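Local atomic coordinates of putative uncharacterized protein PH0242 (Pyrococcus horikoshii, PDB entry 3VU1), a protein that belongs to the archaeal oligosaccharyltransferase AglB family, represented here by its C-terminal globular domain, a largely beta-stranded region that holds a calcium ion. Residues Y385-V399 against H416-K430. Sequence-based numbering, arbitrary orientation.
Sequences YTADLYLRATFIYLV and HMDTFFITKLKEGIK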
# COMPACT_ATOMS: atom_id res chain seq x y z
N TYR A 385 -8.39 8.84 23.27
CA TYR A 385 -8.61 7.41 23.20
C TYR A 385 -8.39 6.88 24.59
O TYR A 385 -7.86 7.58 25.46
CB TYR A 385 -7.59 6.70 22.31
CG TYR A 385 -7.63 6.99 20.83
CD1 TYR A 385 -6.74 7.91 20.27
CD2 TYR A 385 -8.53 6.33 19.98
CE1 TYR A 385 -6.75 8.18 18.91
CE2 TYR A 385 -8.55 6.60 18.62
CZ TYR A 385 -7.65 7.53 18.09
OH TYR A 385 -7.62 7.81 16.74
N THR A 386 -8.79 5.63 24.76
CA THR A 386 -8.34 4.84 25.88
C THR A 386 -7.51 3.70 25.31
O THR A 386 -8.00 2.85 24.58
CB THR A 386 -9.53 4.39 26.74
OG1 THR A 386 -10.08 5.57 27.33
CG2 THR A 386 -9.11 3.37 27.84
N ALA A 387 -6.22 3.72 25.62
CA ALA A 387 -5.27 2.80 25.03
C ALA A 387 -4.74 1.78 26.03
O ALA A 387 -4.75 2.01 27.23
CB ALA A 387 -4.11 3.57 24.41
N ASP A 388 -4.31 0.65 25.50
CA ASP A 388 -3.42 -0.26 26.17
C ASP A 388 -2.03 -0.06 25.56
O ASP A 388 -1.92 0.28 24.36
CB ASP A 388 -3.91 -1.69 25.97
CG ASP A 388 -5.24 -1.96 26.68
OD1 ASP A 388 -5.80 -3.07 26.47
OD2 ASP A 388 -5.72 -1.07 27.43
N LEU A 389 -0.98 -0.20 26.37
CA LEU A 389 0.39 -0.06 25.87
C LEU A 389 1.08 -1.41 25.85
O LEU A 389 1.14 -2.08 26.88
CB LEU A 389 1.16 0.92 26.74
CG LEU A 389 2.68 1.04 26.56
CD1 LEU A 389 3.08 1.41 25.13
CD2 LEU A 389 3.27 2.00 27.60
N TYR A 390 1.60 -1.83 24.70
CA TYR A 390 2.32 -3.10 24.63
C TYR A 390 3.77 -2.90 24.23
O TYR A 390 4.16 -1.83 23.74
CB TYR A 390 1.70 -4.04 23.60
CG TYR A 390 0.32 -4.55 23.89
CD1 TYR A 390 -0.80 -3.73 23.72
CD2 TYR A 390 0.12 -5.86 24.31
CE1 TYR A 390 -2.07 -4.20 23.98
CE2 TYR A 390 -1.14 -6.33 24.57
CZ TYR A 390 -2.23 -5.50 24.41
OH TYR A 390 -3.49 -5.98 24.67
N LEU A 391 4.55 -3.96 24.42
CA LEU A 391 5.82 -4.05 23.75
C LEU A 391 5.59 -5.02 22.62
O LEU A 391 5.07 -6.14 22.84
CB LEU A 391 6.94 -4.55 24.67
CG LEU A 391 7.46 -3.65 25.82
CD1 LEU A 391 8.73 -4.29 26.37
CD2 LEU A 391 7.72 -2.20 25.41
N ARG A 392 5.96 -4.59 21.41
CA ARG A 392 5.70 -5.35 20.20
C ARG A 392 6.98 -5.69 19.50
O ARG A 392 7.85 -4.85 19.35
CB ARG A 392 4.79 -4.56 19.22
CG ARG A 392 4.14 -5.47 18.18
CD ARG A 392 3.51 -4.69 17.05
NE ARG A 392 4.47 -3.77 16.44
CZ ARG A 392 4.15 -2.67 15.77
NH1 ARG A 392 2.88 -2.32 15.59
NH2 ARG A 392 5.11 -1.92 15.29
N ALA A 393 7.09 -6.94 19.06
CA ALA A 393 8.24 -7.34 18.26
C ALA A 393 7.90 -7.35 16.77
O ALA A 393 6.76 -7.71 16.40
CB ALA A 393 8.77 -8.71 18.70
N THR A 394 8.89 -6.98 15.94
CA THR A 394 8.76 -7.10 14.50
C THR A 394 10.04 -7.73 13.98
O THR A 394 11.12 -7.18 14.19
CB THR A 394 8.53 -5.74 13.78
OG1 THR A 394 7.39 -5.08 14.33
CG2 THR A 394 8.26 -5.94 12.30
N PHE A 395 9.90 -8.89 13.33
CA PHE A 395 11.00 -9.53 12.62
C PHE A 395 10.82 -9.37 11.12
O PHE A 395 9.83 -9.85 10.53
CB PHE A 395 11.02 -11.04 12.91
CG PHE A 395 11.55 -11.40 14.26
CD1 PHE A 395 12.77 -12.05 14.38
CD2 PHE A 395 10.82 -11.13 15.41
CE1 PHE A 395 13.26 -12.41 15.63
CE2 PHE A 395 11.31 -11.48 16.66
CZ PHE A 395 12.53 -12.11 16.77
N ILE A 396 11.75 -8.69 10.47
CA ILE A 396 11.77 -8.66 9.03
C ILE A 396 12.91 -9.57 8.62
O ILE A 396 14.07 -9.37 9.06
CB ILE A 396 11.98 -7.25 8.46
CG1 ILE A 396 10.69 -6.44 8.59
CG2 ILE A 396 12.38 -7.33 7.00
CD1 ILE A 396 10.84 -4.94 8.39
N TYR A 397 12.59 -10.56 7.80
CA TYR A 397 13.61 -11.50 7.34
C TYR A 397 13.40 -12.00 5.91
O TYR A 397 12.33 -11.78 5.32
CB TYR A 397 13.68 -12.68 8.30
CG TYR A 397 12.36 -13.41 8.50
CD1 TYR A 397 12.10 -14.59 7.79
CD2 TYR A 397 11.40 -12.95 9.39
CE1 TYR A 397 10.93 -15.30 7.97
CE2 TYR A 397 10.22 -13.64 9.58
CZ TYR A 397 9.99 -14.82 8.86
OH TYR A 397 8.83 -15.53 9.04
N LEU A 398 14.42 -12.66 5.37
CA LEU A 398 14.38 -13.22 4.03
C LEU A 398 14.40 -14.75 4.05
O LEU A 398 15.02 -15.36 4.93
CB LEU A 398 15.56 -12.70 3.21
CG LEU A 398 15.76 -11.19 3.14
CD1 LEU A 398 16.82 -10.83 2.09
CD2 LEU A 398 14.44 -10.46 2.87
N VAL A 399 13.72 -15.37 3.09
CA VAL A 399 13.83 -16.81 2.92
C VAL A 399 14.19 -17.13 1.48
O VAL A 399 13.43 -16.84 0.56
CB VAL A 399 12.56 -17.58 3.35
CG1 VAL A 399 12.77 -19.09 3.15
CG2 VAL A 399 12.21 -17.29 4.81
N HIS A 416 9.70 -11.48 4.49
CA HIS A 416 8.64 -11.75 5.45
C HIS A 416 8.65 -10.71 6.54
O HIS A 416 9.71 -10.18 6.92
CB HIS A 416 8.86 -13.10 6.11
CG HIS A 416 8.72 -14.29 5.19
ND1 HIS A 416 7.64 -15.12 5.23
CD2 HIS A 416 9.59 -14.82 4.23
CE1 HIS A 416 7.80 -16.12 4.33
NE2 HIS A 416 9.00 -15.95 3.72
N MET A 417 7.48 -10.40 7.09
CA MET A 417 7.40 -9.55 8.26
C MET A 417 6.42 -10.15 9.28
O MET A 417 5.20 -10.17 9.05
CB MET A 417 6.98 -8.14 7.88
CG MET A 417 6.78 -7.26 9.09
SD MET A 417 6.50 -5.53 8.68
CE MET A 417 4.74 -5.58 8.38
N ASP A 418 6.96 -10.62 10.41
CA ASP A 418 6.14 -11.12 11.52
C ASP A 418 6.17 -10.16 12.71
O ASP A 418 7.23 -9.67 13.12
CB ASP A 418 6.57 -12.52 11.95
CG ASP A 418 6.81 -13.46 10.75
OD1 ASP A 418 7.66 -14.39 10.90
OD2 ASP A 418 6.17 -13.29 9.67
N THR A 419 4.98 -9.87 13.24
CA THR A 419 4.85 -9.05 14.42
C THR A 419 4.15 -9.88 15.49
O THR A 419 3.37 -10.78 15.16
CB THR A 419 3.97 -7.81 14.16
OG1 THR A 419 2.63 -8.25 13.90
CG2 THR A 419 4.48 -7.00 13.00
N PHE A 420 4.46 -9.61 16.75
CA PHE A 420 3.76 -10.21 17.86
C PHE A 420 3.93 -9.35 19.08
O PHE A 420 4.92 -8.63 19.21
CB PHE A 420 4.17 -11.68 18.12
CG PHE A 420 5.64 -11.91 18.41
CD1 PHE A 420 6.53 -12.24 17.38
CD2 PHE A 420 6.14 -11.84 19.72
CE1 PHE A 420 7.89 -12.48 17.66
CE2 PHE A 420 7.49 -12.07 20.00
CZ PHE A 420 8.38 -12.40 18.97
N PHE A 421 2.93 -9.38 19.95
CA PHE A 421 2.97 -8.63 21.20
C PHE A 421 3.73 -9.41 22.26
O PHE A 421 3.35 -10.52 22.61
CB PHE A 421 1.56 -8.28 21.64
CG PHE A 421 0.90 -7.29 20.74
CD1 PHE A 421 -0.17 -7.65 19.94
CD2 PHE A 421 1.38 -5.97 20.66
CE1 PHE A 421 -0.77 -6.72 19.10
CE2 PHE A 421 0.79 -5.04 19.81
CZ PHE A 421 -0.29 -5.41 19.04
N ILE A 422 4.81 -8.82 22.76
CA ILE A 422 5.68 -9.46 23.75
C ILE A 422 5.00 -9.41 25.12
O ILE A 422 4.84 -10.44 25.76
CB ILE A 422 7.07 -8.77 23.83
CG1 ILE A 422 7.76 -8.77 22.46
CG2 ILE A 422 7.97 -9.45 24.86
CD1 ILE A 422 8.63 -7.54 22.27
N THR A 423 4.59 -8.22 25.55
CA THR A 423 4.02 -8.04 26.86
C THR A 423 3.17 -6.78 26.90
O THR A 423 3.44 -5.81 26.18
CB THR A 423 5.11 -7.93 27.95
OG1 THR A 423 4.49 -7.88 29.23
CG2 THR A 423 5.96 -6.65 27.79
N LYS A 424 2.15 -6.80 27.75
CA LYS A 424 1.26 -5.68 27.96
C LYS A 424 1.84 -4.88 29.10
O LYS A 424 2.23 -5.45 30.09
CB LYS A 424 -0.12 -6.20 28.36
CG LYS A 424 -1.25 -5.22 28.17
CD LYS A 424 -2.54 -6.01 28.29
CE LYS A 424 -3.75 -5.18 27.95
NZ LYS A 424 -5.00 -5.92 28.28
N LEU A 425 1.93 -3.56 28.96
CA LEU A 425 2.59 -2.76 29.99
C LEU A 425 1.62 -2.01 30.88
O LEU A 425 1.95 -1.70 32.02
CB LEU A 425 3.60 -1.78 29.40
CG LEU A 425 4.86 -2.22 28.66
CD1 LEU A 425 5.62 -0.99 28.20
CD2 LEU A 425 5.74 -3.12 29.50
N LYS A 426 0.45 -1.69 30.35
CA LYS A 426 -0.54 -0.89 31.08
C LYS A 426 -1.88 -0.94 30.36
O LYS A 426 -1.93 -0.84 29.13
CB LYS A 426 -0.06 0.57 31.22
CG LYS A 426 -0.97 1.50 32.01
CD LYS A 426 -0.91 1.27 33.51
CE LYS A 426 -0.94 2.59 34.26
NZ LYS A 426 0.25 3.43 33.91
N GLU A 427 -2.96 -1.11 31.12
CA GLU A 427 -4.31 -1.04 30.59
C GLU A 427 -4.83 0.36 30.83
O GLU A 427 -4.37 1.04 31.73
CB GLU A 427 -5.22 -2.03 31.31
CG GLU A 427 -4.96 -3.48 30.99
CD GLU A 427 -6.06 -4.42 31.47
OE1 GLU A 427 -6.90 -4.00 32.32
OE2 GLU A 427 -6.09 -5.58 31.00
N GLY A 428 -5.79 0.78 30.01
CA GLY A 428 -6.58 1.98 30.27
C GLY A 428 -5.87 3.30 30.42
O GLY A 428 -6.25 4.10 31.25
N ILE A 429 -4.84 3.54 29.62
CA ILE A 429 -4.25 4.87 29.53
C ILE A 429 -5.22 5.80 28.81
O ILE A 429 -5.71 5.48 27.73
CB ILE A 429 -2.92 4.87 28.76
CG1 ILE A 429 -1.95 3.89 29.40
CG2 ILE A 429 -2.34 6.28 28.70
CD1 ILE A 429 -0.67 3.66 28.62
N LYS A 430 -5.50 6.95 29.42
CA LYS A 430 -6.33 7.97 28.79
C LYS A 430 -5.47 8.90 27.98
O LYS A 430 -4.81 9.76 28.54
CB LYS A 430 -7.14 8.75 29.83
CG LYS A 430 -8.52 8.16 30.16
CD LYS A 430 -9.26 9.06 31.16
CE LYS A 430 -10.74 9.21 30.84
NZ LYS A 430 -11.52 7.98 31.17
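Y397 and H416 pair near the loop end of a long antiparallel beta hairpin of the Peripheral 2 domain. The backbone ladder runs on to T386 and K430, interrupted by two classic bulges, I422 and T423 opposite L391, and L425 and K426 opposite L389, and by a G1 bulge where G428 and I429 face A387. At the first, L391 O takes I422 N at 2.7 Å and, weakly, T423 N, while L391 N returns a bond to T423 O.

On one face, L425 CD1 lies 3.7 Å from L391 CD2 and also meets L389 CD2, and A393 CB sits over the F420 ring, 3.9 Å from its centroid. F420 and F395 meet rim to rim, and both touch Y452 of helix 448-460. On the other face the Y390 and F421 rings meet obliquely, with K424 CG over the Y390 ring.

K424 NZ bridges D388 OD1 (3.5 Å) and E427 OE2 (2.9 Å) in a salt-bridge network, while D388 OD2 accepts G428 N.

H416 CB lies over one face of the Y397 ring, 3.6 Å from its centroid; the two rings run nearly parallel but barely overlap. D418 OD1, at the ring edge, accepts Y397 OH and also bonds Y452 OH.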